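Local coordinates for putative flagellar hook-associated protein (Vibrio parahaemolyticus, PDB 3PWX) that probably serves as a structural component of the bacterial flagellum, at residues A91-E94 and F98-S101; A24-N29 and G209-N214; I158-A163 and Q173-A178; S48-S53 and D83-S88; L146-G151 and I183-A188. All coordinates share one frame; numbering follows the deposited sequence.

Contact 1: A91-E94 and F98-S101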
# COMPACT_ATOMS: atom_id res chain seq x y z
N ALA A 91 -14.77 15.47 -10.97
CA ALA A 91 -13.72 16.39 -10.55
C ALA A 91 -12.40 16.02 -11.21
O ALA A 91 -12.12 14.84 -11.43
CB ALA A 91 -13.57 16.33 -9.04
N GLN A 92 -11.62 17.05 -11.51
CA GLN A 92 -10.32 16.90 -12.11
C GLN A 92 -9.34 17.62 -11.20
O GLN A 92 -9.75 18.53 -10.45
CB GLN A 92 -10.28 17.55 -13.50
CG GLN A 92 -11.15 16.88 -14.51
CD GLN A 92 -11.32 17.71 -15.77
OE1 GLN A 92 -12.20 18.54 -15.84
NE2 GLN A 92 -10.47 17.49 -16.76
N ASP A 93 -8.07 17.24 -11.27
CA ASP A 93 -7.03 18.01 -10.59
C ASP A 93 -6.55 19.16 -11.50
O ASP A 93 -7.11 19.41 -12.57
CB ASP A 93 -5.86 17.11 -10.12
CG ASP A 93 -5.20 16.36 -11.26
OD1 ASP A 93 -5.10 16.93 -12.39
OD2 ASP A 93 -4.80 15.20 -11.03
N GLU A 94 -5.51 19.86 -11.04
CA GLU A 94 -4.93 21.01 -11.73
C GLU A 94 -4.25 20.62 -13.03
O GLU A 94 -4.17 21.44 -13.95
CB GLU A 94 -3.89 21.72 -10.85
CG GLU A 94 -4.12 21.66 -9.34
CD GLU A 94 -3.66 20.33 -8.70
OE1 GLU A 94 -4.55 19.62 -8.18
OE2 GLU A 94 -2.44 20.00 -8.69
N PHE A 98 -8.85 13.05 -14.16
CA PHE A 98 -10.08 12.72 -13.44
C PHE A 98 -9.82 11.99 -12.12
O PHE A 98 -9.40 10.87 -12.09
CB PHE A 98 -11.11 12.00 -14.31
CG PHE A 98 -11.68 12.86 -15.38
CD1 PHE A 98 -12.73 13.74 -15.10
CD2 PHE A 98 -11.12 12.86 -16.65
CE1 PHE A 98 -13.25 14.58 -16.11
CE2 PHE A 98 -11.64 13.68 -17.65
CZ PHE A 98 -12.70 14.54 -17.39
N LEU A 99 -10.11 12.65 -11.02
CA LEU A 99 -9.85 12.14 -9.69
C LEU A 99 -10.47 10.77 -9.41
O LEU A 99 -9.97 9.99 -8.64
CB LEU A 99 -10.44 13.19 -8.73
CG LEU A 99 -9.46 14.11 -7.96
CD1 LEU A 99 -8.16 14.51 -8.75
CD2 LEU A 99 -10.21 15.37 -7.37
N PHE A 100 -11.59 10.48 -10.04
CA PHE A 100 -12.44 9.39 -9.51
C PHE A 100 -12.69 8.32 -10.51
O PHE A 100 -13.61 7.50 -10.28
CB PHE A 100 -13.83 9.86 -8.99
CG PHE A 100 -13.76 10.61 -7.73
CD1 PHE A 100 -14.16 11.93 -7.69
CD2 PHE A 100 -13.26 10.00 -6.54
CE1 PHE A 100 -14.11 12.63 -6.50
CE2 PHE A 100 -13.18 10.71 -5.40
CZ PHE A 100 -13.61 12.04 -5.37
N SER A 101 -11.90 8.35 -11.59
CA SER A 101 -12.01 7.40 -12.67
C SER A 101 -11.17 6.10 -12.59
O SER A 101 -11.07 5.33 -13.58
CB SER A 101 -11.70 8.15 -13.99
OG SER A 101 -12.84 8.97 -14.33
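Gln92 and Phe98 bridge their backbones in a single beta bridge, CA to CA 4.4 Å, within the loop that follows helix 71-89; from Phe98 the chain bends through a type I beta turn to Ser101. The bridge is closed by Leu99 N, which donates to Ala91 O at 3.0 Å, moderately bent (153° at the hydrogen). The packed part lies on the side of Ala91 and Leu99. The two methyls Ala91 CB and Leu99 CD2 meet at 3.9 Å, and both residues lean on His43 of helix 7-61, while the other branch, Leu99 CD1, reaches Asp93 CB. The other side faces solvent: exposed Gln92 lies alongside Phe98, its amide plane stacked at 7° to the ring. Its NE2 bonds to Gly96 O, tying the amide into the short link between the two segments. Asp93 OD1 reaches forward to the backbone N of His97, a residue known to bind magnesium in this protein though not in this chain here; the Asp93 side chain is about 8 Å from a bound magnesium ion. Over the Phe98 ring sits Gln92 CG, a CH-pi contact 3.8 Å from the centroid, displaced toward CE1.

Contact 2: A24-N29 and G209-N214; sequences AQYQSN and GAHSEN
Segments 24-29 and 209-214 of helices 7-61 and 172-223 run antiparallel, their local axes at 157° and 10.0 Å apart, with Gln27 and His211 nearest at 7.1 Å between CA atoms. The gap is filled by long side chains. His211 points from its helix toward the other and meets both Tyr26 and Gln27. Its NE2 comes within 3.3 Å of Tyr26 CB, and its CE1 within 3.7 Å of Tyr26 CD2. The two rings are nearly parallel, 8° between planes, but slid so far that the centroids are 5.4 Å apart and there is hardly any stacking overlap. Gln27 passes His211 in the reverse direction: with CG beside its own backbone N (chi1 -61°) and the chain extended beyond, CG packs against His211 CB at 3.6 Å. The amide then arrives at Ser212, where NE2 makes a weak bond of 3.4 Å to OG, supplemented by another weak one to Asp208. The segment 24-29 falls in a predicted coiled coil, and the pairing of a long N-terminal helix with a long C-terminal one is consistent with the flagellin family. His211 is buried, and its NE2 bonds to Val130 O of strand 127-131. Since a carbonyl oxygen can only accept, NE2 probably carries a proton, and the imidazole joins both helices to the strand through a polar bond and apolar packing.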
# COMPACT_ATOMS: atom_id res chain seq x y z
N ALA A 24 13.58 12.24 3.26
CA ALA A 24 12.96 13.51 2.87
C ALA A 24 12.08 13.25 1.66
O ALA A 24 11.04 13.86 1.53
CB ALA A 24 13.98 14.58 2.57
N GLN A 25 12.46 12.29 0.83
CA GLN A 25 11.61 11.98 -0.29
C GLN A 25 10.32 11.27 0.14
O GLN A 25 9.22 11.63 -0.31
CB GLN A 25 12.34 11.19 -1.36
CG GLN A 25 11.64 11.39 -2.70
CD GLN A 25 12.04 10.32 -3.77
OE1 GLN A 25 11.15 9.69 -4.40
NE2 GLN A 25 13.37 10.11 -3.97
N TYR A 26 10.43 10.27 1.01
CA TYR A 26 9.22 9.62 1.51
C TYR A 26 8.30 10.61 2.17
O TYR A 26 7.11 10.55 1.99
CB TYR A 26 9.52 8.50 2.47
CG TYR A 26 10.23 7.33 1.84
CD1 TYR A 26 9.74 6.72 0.68
CD2 TYR A 26 11.36 6.78 2.43
CE1 TYR A 26 10.42 5.58 0.08
CE2 TYR A 26 12.03 5.66 1.84
CZ TYR A 26 11.55 5.08 0.67
OH TYR A 26 12.18 3.97 0.15
N GLN A 27 8.83 11.53 2.96
CA GLN A 27 7.96 12.41 3.69
C GLN A 27 7.31 13.40 2.75
O GLN A 27 6.19 13.93 3.03
CB GLN A 27 8.68 13.12 4.82
CG GLN A 27 9.24 12.18 5.85
CD GLN A 27 9.60 12.92 7.11
OE1 GLN A 27 10.69 13.44 7.21
NE2 GLN A 27 8.65 12.99 8.08
N SER A 28 7.96 13.63 1.62
CA SER A 28 7.36 14.43 0.56
C SER A 28 6.27 13.68 -0.18
O SER A 28 5.33 14.30 -0.64
CB SER A 28 8.41 14.92 -0.43
OG SER A 28 7.75 15.46 -1.55
N ASN A 29 6.39 12.35 -0.30
CA ASN A 29 5.34 11.54 -0.92
C ASN A 29 4.13 11.54 -0.02
O ASN A 29 2.99 11.68 -0.49
CB ASN A 29 5.83 10.10 -1.11
CG ASN A 29 6.83 9.97 -2.25
OD1 ASN A 29 7.12 10.95 -2.96
ND2 ASN A 29 7.37 8.75 -2.43
N GLY A 209 5.67 9.91 11.30
CA GLY A 209 6.26 10.00 12.64
C GLY A 209 7.53 9.15 12.79
O GLY A 209 8.51 9.57 13.42
N ALA A 210 7.51 7.96 12.20
CA ALA A 210 8.64 7.08 12.24
C ALA A 210 9.80 7.64 11.39
O ALA A 210 10.99 7.52 11.78
CB ALA A 210 8.23 5.72 11.77
N HIS A 211 9.46 8.25 10.25
CA HIS A 211 10.43 8.93 9.39
C HIS A 211 11.06 10.12 10.12
O HIS A 211 12.21 10.43 9.92
CB HIS A 211 9.74 9.45 8.14
CG HIS A 211 9.53 8.41 7.09
ND1 HIS A 211 10.44 7.40 6.84
CD2 HIS A 211 8.54 8.25 6.17
CE1 HIS A 211 10.00 6.64 5.86
NE2 HIS A 211 8.86 7.14 5.43
N SER A 212 10.26 10.80 10.95
CA SER A 212 10.76 11.95 11.71
C SER A 212 11.78 11.55 12.77
O SER A 212 12.86 12.13 12.81
CB SER A 212 9.59 12.74 12.32
OG SER A 212 9.07 13.66 11.38
N GLU A 213 11.44 10.56 13.61
CA GLU A 213 12.41 9.94 14.53
C GLU A 213 13.69 9.56 13.77
O GLU A 213 14.78 9.99 14.10
CB GLU A 213 11.86 8.66 15.16
CG GLU A 213 10.44 8.75 15.68
CD GLU A 213 10.22 7.93 16.95
OE1 GLU A 213 9.27 8.26 17.69
OE2 GLU A 213 11.00 6.98 17.24
N ASN A 214 13.52 8.73 12.75
CA ASN A 214 14.61 8.27 11.93
C ASN A 214 15.54 9.38 11.51
O ASN A 214 16.75 9.24 11.65
CB ASN A 214 14.07 7.60 10.69
CG ASN A 214 14.43 6.17 10.63
OD1 ASN A 214 13.64 5.31 11.03
ND2 ASN A 214 15.63 5.89 10.14

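Contact 3: I158-A163 and Q173-A178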
# COMPACT_ATOMS: atom_id res chain seq x y z
N ILE A 158 -33.02 8.69 -9.40
CA ILE A 158 -33.56 10.01 -9.11
C ILE A 158 -34.37 10.47 -10.35
O ILE A 158 -35.40 11.15 -10.20
CB ILE A 158 -32.49 11.06 -8.61
CG1 ILE A 158 -33.17 12.28 -7.97
CG2 ILE A 158 -31.67 11.58 -9.76
CD1 ILE A 158 -34.32 12.00 -6.84
N ASP A 159 -33.90 10.05 -11.54
CA ASP A 159 -34.60 10.38 -12.81
C ASP A 159 -35.91 9.63 -12.96
O ASP A 159 -36.89 10.20 -13.42
CB ASP A 159 -33.68 10.20 -14.06
CG ASP A 159 -32.82 11.45 -14.35
OD1 ASP A 159 -33.02 12.50 -13.68
OD2 ASP A 159 -31.96 11.41 -15.24
N ALA A 160 -35.93 8.35 -12.55
CA ALA A 160 -37.20 7.60 -12.43
C ALA A 160 -38.22 8.28 -11.45
O ALA A 160 -39.45 8.19 -11.61
CB ALA A 160 -36.95 6.15 -12.04
N LEU A 161 -37.69 8.95 -10.43
CA LEU A 161 -38.53 9.63 -9.49
C LEU A 161 -39.06 10.92 -10.11
O LEU A 161 -40.23 11.18 -10.01
CB LEU A 161 -37.83 9.86 -8.13
CG LEU A 161 -38.82 10.64 -7.23
CD1 LEU A 161 -39.93 9.73 -6.71
CD2 LEU A 161 -38.16 11.38 -6.12
N ILE A 162 -38.20 11.69 -10.77
CA ILE A 162 -38.58 12.89 -11.52
C ILE A 162 -39.69 12.64 -12.55
O ILE A 162 -40.59 13.45 -12.73
CB ILE A 162 -37.32 13.50 -12.20
CG1 ILE A 162 -36.37 14.08 -11.14
CG2 ILE A 162 -37.73 14.53 -13.28
CD1 ILE A 162 -35.03 14.56 -11.62
N ALA A 163 -39.62 11.51 -13.24
CA ALA A 163 -40.66 11.07 -14.15
C ALA A 163 -41.94 10.83 -13.35
O ALA A 163 -43.00 11.33 -13.69
CB ALA A 163 -40.19 9.79 -14.88
N GLN A 173 -45.66 5.76 -4.97
CA GLN A 173 -45.09 5.52 -3.66
C GLN A 173 -43.91 4.52 -3.69
O GLN A 173 -43.05 4.56 -2.83
CB GLN A 173 -46.16 5.08 -2.68
CG GLN A 173 -45.85 5.44 -1.22
CD GLN A 173 -45.59 6.93 -0.99
OE1 GLN A 173 -46.36 7.81 -1.44
NE2 GLN A 173 -44.50 7.22 -0.25
N ALA A 174 -43.89 3.65 -4.70
CA ALA A 174 -42.86 2.66 -4.82
C ALA A 174 -41.53 3.27 -5.35
O ALA A 174 -40.43 2.88 -4.89
CB ALA A 174 -43.34 1.52 -5.71
N GLU A 175 -41.61 4.20 -6.31
CA GLU A 175 -40.42 4.92 -6.79
C GLU A 175 -39.86 5.78 -5.69
O GLU A 175 -38.63 5.80 -5.48
CB GLU A 175 -40.71 5.82 -7.98
CG GLU A 175 -40.92 5.07 -9.27
CD GLU A 175 -39.65 4.50 -9.88
OE1 GLU A 175 -38.63 4.33 -9.18
OE2 GLU A 175 -39.68 4.20 -11.09
N VAL A 176 -40.76 6.49 -4.99
CA VAL A 176 -40.36 7.23 -3.78
C VAL A 176 -39.49 6.35 -2.86
O VAL A 176 -38.37 6.73 -2.52
CB VAL A 176 -41.60 7.86 -3.06
CG1 VAL A 176 -41.31 8.27 -1.58
CG2 VAL A 176 -42.14 9.03 -3.89
N ASP A 177 -40.00 5.17 -2.48
CA ASP A 177 -39.28 4.24 -1.61
C ASP A 177 -38.01 3.68 -2.30
O ASP A 177 -37.01 3.48 -1.64
CB ASP A 177 -40.21 3.12 -1.10
CG ASP A 177 -41.22 3.61 -0.07
OD1 ASP A 177 -40.79 4.12 1.02
OD2 ASP A 177 -42.44 3.47 -0.33
N ALA A 178 -38.01 3.47 -3.60
CA ALA A 178 -36.76 3.05 -4.25
C ALA A 178 -35.74 4.18 -4.21
O ALA A 178 -34.55 3.96 -3.96
CB ALA A 178 -36.97 2.54 -5.66
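The Glu175 carboxylate has the Ala160 methyl above its plane, off to one side: CB is 3.5 Å from OE2 and a little farther from OE1. The acid gets there by a bend at chi2 (-74°), which brings the carboxylate over to Ala160. OE1 is then held by Gln157 NE2, one turn earlier on the helix of Ala160, so the carboxylate is anchored to that helix by a hydrogen bond and rests on its methyl. Helices 158-163 and 173-178 are the two arms of a helical hairpin, antiparallel with local axes 9.1 Å apart at 155°; helix 154-166 turns back after a short loop into the start of the long helix 172-223. On the buried side the contact is apolar. Leu161, its CG anti to the backbone N (chi1 178°), sends CD1 to Val176 CG2 at 3.7 Å, the two branched side chains meeting at a slant. The same CD1 also lies 4.2 Å from Glu175 CB, over the start of the acid's chain. Leu161 also touches Val58 of helix 7-61, and Val176 touches Ala62 just beyond that helix.

Contact 4: S48-S53 and D83-S88. Unlike the reference sequence in segment 48-53: Ser48 (reference Asn).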
# COMPACT_ATOMS: atom_id res chain seq x y z
N SER A 48 -22.06 14.27 -0.40
CA SER A 48 -22.97 13.90 0.68
C SER A 48 -23.99 14.97 1.06
O SER A 48 -25.13 14.61 1.41
CB SER A 48 -22.22 13.46 1.90
OG SER A 48 -21.82 14.60 2.59
N GLU A 49 -23.60 16.25 1.01
CA GLU A 49 -24.58 17.39 1.14
C GLU A 49 -25.66 17.36 0.08
O GLU A 49 -26.85 17.56 0.37
CB GLU A 49 -23.90 18.75 1.10
CG GLU A 49 -23.40 19.21 2.50
CD GLU A 49 -22.22 20.18 2.40
OE1 GLU A 49 -21.30 19.89 1.59
OE2 GLU A 49 -22.21 21.21 3.13
N SER A 50 -25.25 17.07 -1.15
CA SER A 50 -26.23 16.95 -2.18
C SER A 50 -27.10 15.76 -1.94
O SER A 50 -28.27 15.80 -2.24
CB SER A 50 -25.59 16.85 -3.54
OG SER A 50 -24.86 18.01 -3.83
N LEU A 51 -26.58 14.69 -1.36
CA LEU A 51 -27.46 13.53 -1.20
C LEU A 51 -28.53 13.81 -0.15
O LEU A 51 -29.67 13.38 -0.26
CB LEU A 51 -26.69 12.27 -0.86
CG LEU A 51 -25.97 11.71 -2.06
CD1 LEU A 51 -24.94 10.62 -1.56
CD2 LEU A 51 -26.94 11.15 -3.06
N LYS A 52 -28.11 14.57 0.86
CA LYS A 52 -28.93 15.03 1.96
C LYS A 52 -30.10 15.93 1.45
O LYS A 52 -31.26 15.63 1.69
CB LYS A 52 -27.98 15.76 2.92
CG LYS A 52 -28.50 16.20 4.18
CD LYS A 52 -28.97 15.05 5.03
CE LYS A 52 -30.22 15.47 5.85
NZ LYS A 52 -30.22 16.91 6.29
N SER A 53 -29.79 16.98 0.71
CA SER A 53 -30.82 17.85 0.16
C SER A 53 -31.76 17.10 -0.77
O SER A 53 -32.98 17.32 -0.77
CB SER A 53 -30.22 19.04 -0.56
OG SER A 53 -29.14 19.54 0.18
N ASP A 83 -27.12 17.21 -10.71
CA ASP A 83 -26.03 17.62 -11.60
C ASP A 83 -24.78 17.86 -10.83
O ASP A 83 -23.71 17.38 -11.20
CB ASP A 83 -26.39 18.89 -12.37
CG ASP A 83 -27.51 18.67 -13.37
OD1 ASP A 83 -27.92 17.51 -13.64
OD2 ASP A 83 -28.00 19.71 -13.90
N SER A 84 -24.92 18.56 -9.72
CA SER A 84 -23.87 18.80 -8.76
C SER A 84 -23.13 17.50 -8.26
O SER A 84 -21.91 17.51 -8.00
CB SER A 84 -24.47 19.62 -7.62
OG SER A 84 -23.73 19.52 -6.41
N ILE A 85 -23.85 16.39 -8.15
CA ILE A 85 -23.26 15.12 -7.77
C ILE A 85 -22.51 14.53 -8.96
O ILE A 85 -21.46 13.92 -8.79
CB ILE A 85 -24.33 14.13 -7.29
CG1 ILE A 85 -24.72 14.43 -5.86
CG2 ILE A 85 -23.89 12.71 -7.41
CD1 ILE A 85 -26.21 14.07 -5.55
N GLU A 86 -23.02 14.75 -10.16
CA GLU A 86 -22.29 14.35 -11.35
C GLU A 86 -20.99 15.11 -11.47
O GLU A 86 -19.97 14.51 -11.75
CB GLU A 86 -23.13 14.57 -12.59
CG GLU A 86 -22.30 14.51 -13.90
CD GLU A 86 -23.20 14.56 -15.10
OE1 GLU A 86 -23.27 13.54 -15.84
OE2 GLU A 86 -23.90 15.60 -15.25
N SER A 87 -21.03 16.42 -11.22
CA SER A 87 -19.81 17.26 -11.21
C SER A 87 -18.72 16.88 -10.23
O SER A 87 -17.52 17.08 -10.51
CB SER A 87 -20.16 18.70 -10.87
OG SER A 87 -20.43 19.36 -12.07
N SER A 88 -19.14 16.47 -9.03
CA SER A 88 -18.20 16.10 -8.02
C SER A 88 -17.54 14.81 -8.42
O SER A 88 -16.35 14.68 -8.30
CB SER A 88 -18.87 16.00 -6.66
OG SER A 88 -19.45 17.28 -6.31
O HOH W 1 -22.22 17.77 -5.02
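Segments 48-53 and 83-88 are antiparallel, their local axes 9.4 Å apart at 162°, and they come nearest at Ser50 and Ile85, 6.6 Å between CA atoms. They belong to a helical hairpin, helix 7-61 folding back through a loop into helix 71-89, and meet at the end of its second arm away from that loop, inside the N-terminal helical region of the flagellin family. The close approach is a matter of a small residue facing a large one. Ser50 CB receives the end of Ile85, with CG1 and CD1 both about 3.5 Å away. The methyl Ile85 CD1 goes on to Leu51 CD2, 3.9 Å off, the two side chains meeting nearly at right angles. Leu51 in turn packs on Thr186 and Met187 of helix 172-223, so the apolar half of the contact continues into that helix, while Ile85 also touches Met54.

On the other half the contact is polar. Ser50 OG, beside its own backbone N (chi1 -62°), faces the hydroxyl of Ser84, which is swung anti to its backbone N (chi1 159°). Ser50 OG also bonds weakly back to Ser46 O in the preceding turn. A water joins the two serines, lying 2.9 Å from Ser50 OG and 2.7 Å from Ser84 OG. The same water donates a weak hydrogen bond, 3.0 Å long, to Ser84 O.

Contact 5: L146-G151 and I183-A188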
# COMPACT_ATOMS: atom_id res chain seq x y z
N LEU A 146 -20.62 4.38 -6.34
CA LEU A 146 -21.94 4.43 -6.94
C LEU A 146 -22.60 3.05 -7.04
O LEU A 146 -23.83 2.94 -7.25
CB LEU A 146 -21.86 5.11 -8.31
CG LEU A 146 -21.69 6.63 -8.23
CD1 LEU A 146 -21.77 7.34 -9.61
CD2 LEU A 146 -22.76 7.30 -7.32
N ASP A 147 -21.83 1.99 -6.87
CA ASP A 147 -22.39 0.65 -6.92
C ASP A 147 -23.24 0.36 -5.68
O ASP A 147 -22.73 0.16 -4.57
CB ASP A 147 -21.27 -0.39 -7.12
CG ASP A 147 -21.70 -1.83 -6.80
OD1 ASP A 147 -22.51 -2.04 -5.87
OD2 ASP A 147 -21.19 -2.77 -7.43
N ILE A 148 -24.54 0.33 -5.89
CA ILE A 148 -25.49 -0.08 -4.85
C ILE A 148 -26.13 -1.41 -5.24
O ILE A 148 -27.19 -1.77 -4.72
CB ILE A 148 -26.54 1.02 -4.54
CG1 ILE A 148 -27.04 1.66 -5.84
CG2 ILE A 148 -25.92 2.09 -3.71
CD1 ILE A 148 -28.36 2.43 -5.72
N GLY A 149 -25.46 -2.14 -6.12
CA GLY A 149 -26.00 -3.37 -6.70
C GLY A 149 -26.73 -2.99 -7.98
O GLY A 149 -26.69 -1.82 -8.38
N GLY A 150 -27.38 -3.98 -8.61
CA GLY A 150 -28.16 -3.73 -9.82
C GLY A 150 -27.25 -3.32 -10.96
O GLY A 150 -27.46 -3.70 -12.12
N GLY A 151 -26.20 -2.58 -10.60
CA GLY A 151 -25.44 -1.70 -11.48
C GLY A 151 -26.10 -0.32 -11.51
O GLY A 151 -25.50 0.62 -12.05
N ILE A 183 -30.77 6.50 -2.24
CA ILE A 183 -30.07 7.58 -1.54
C ILE A 183 -29.43 7.08 -0.26
O ILE A 183 -28.23 7.24 -0.11
CB ILE A 183 -30.95 8.79 -1.22
CG1 ILE A 183 -31.45 9.44 -2.52
CG2 ILE A 183 -30.11 9.77 -0.37
CD1 ILE A 183 -32.50 10.51 -2.37
N ASP A 184 -30.19 6.45 0.64
CA ASP A 184 -29.56 5.83 1.84
C ASP A 184 -28.34 4.96 1.53
O ASP A 184 -27.35 5.05 2.25
CB ASP A 184 -30.54 5.08 2.74
CG ASP A 184 -31.57 6.00 3.33
OD1 ASP A 184 -31.37 7.24 3.21
OD2 ASP A 184 -32.58 5.52 3.89
N ASP A 185 -28.39 4.17 0.45
CA ASP A 185 -27.27 3.26 0.14
C ASP A 185 -26.04 4.01 -0.35
O ASP A 185 -24.89 3.75 0.08
CB ASP A 185 -27.66 2.21 -0.90
CG ASP A 185 -28.67 1.23 -0.37
OD1 ASP A 185 -28.73 1.11 0.89
OD2 ASP A 185 -29.39 0.60 -1.19
N THR A 186 -26.29 4.98 -1.23
CA THR A 186 -25.18 5.75 -1.74
C THR A 186 -24.54 6.50 -0.57
O THR A 186 -23.30 6.49 -0.39
CB THR A 186 -25.58 6.61 -2.95
OG1 THR A 186 -26.15 5.75 -3.91
CG2 THR A 186 -24.37 7.23 -3.62
N MSE A 187 -25.36 7.07 0.27
CA MSE A 187 -24.85 7.81 1.39
C MSE A 187 -23.94 6.96 2.28
O MSE A 187 -22.84 7.40 2.65
CB MSE A 187 -26.00 8.40 2.19
CG MSE A 187 -25.51 9.13 3.43
SE MSE A 187 -24.80 10.91 3.02
CE MSE A 187 -26.62 11.81 2.85
N ALA A 188 -24.38 5.75 2.60
CA ALA A 188 -23.52 4.78 3.32
C ALA A 188 -22.15 4.55 2.61
O ALA A 188 -21.05 4.47 3.24
CB ALA A 188 -24.25 3.47 3.49
O HOH W 2 -25.62 4.91 -6.34
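Ile148 meets helix 183-188 at Asp185, beginning with its CB, 4.0 Å from Asp185 CB. The branch CG2 is the atom that presses in: it lies 3.3 Å from Asp185 CB, a tight approach, and 3.7 Å from Thr186 OG1. The longer branch, whose CG1 sits between the backbone N and the carbonyl carbon (chi1 43°), runs beside a water molecule, with the tip CD1 3.7 Å from the water oxygen. As a whole, the side chain also packs on Ala182 and Asn189, so it spans about two turns of the same long helix. Here the chain has left the short helix 142-145 and turns before helix 154-166. The turn opens with an Asx turn: Asp147 OD1 accepts from Gly149 N at 3.0 Å, the N-H arriving from well above the carboxylate plane. Gly149 and Gly150 follow with positive phi.

That same water links the loop to the helix. It donates to Leu146 O at 2.8 Å and lies 2.6 Å from Thr186 OG1, which also bonds to Ala182 O one turn back. The methyl branch CG2 of this threonine is met by Leu146 CD2 at 4.0 Å, the two crossing at a slant, and Thr186 touches Val154 of helix 154-166 besides.

How the contacts relate
Contact 2 pairs the long helices 7-61 and 172-223 toward their terminal ends; its centre is about 51 Å from that of contact 3 and 38 Å from that of contact 5, on the opposite side of the chain's centre. Along the sequence, contacts 4, 1, 5 and 3 all fall between its two segments, and contact 3 falls within the span of contact 5. Contacts 3, 4 and 5 cluster 14 to 17 Å apart between centres. Contacts 4 and 5 touch where Met187 CE packs on Ser48 O at 3.5 Å, and contact 4 touches contact 1 through Phe100. The protein is thus a long rod, thickened toward one end by helices 71-89 and 154-166.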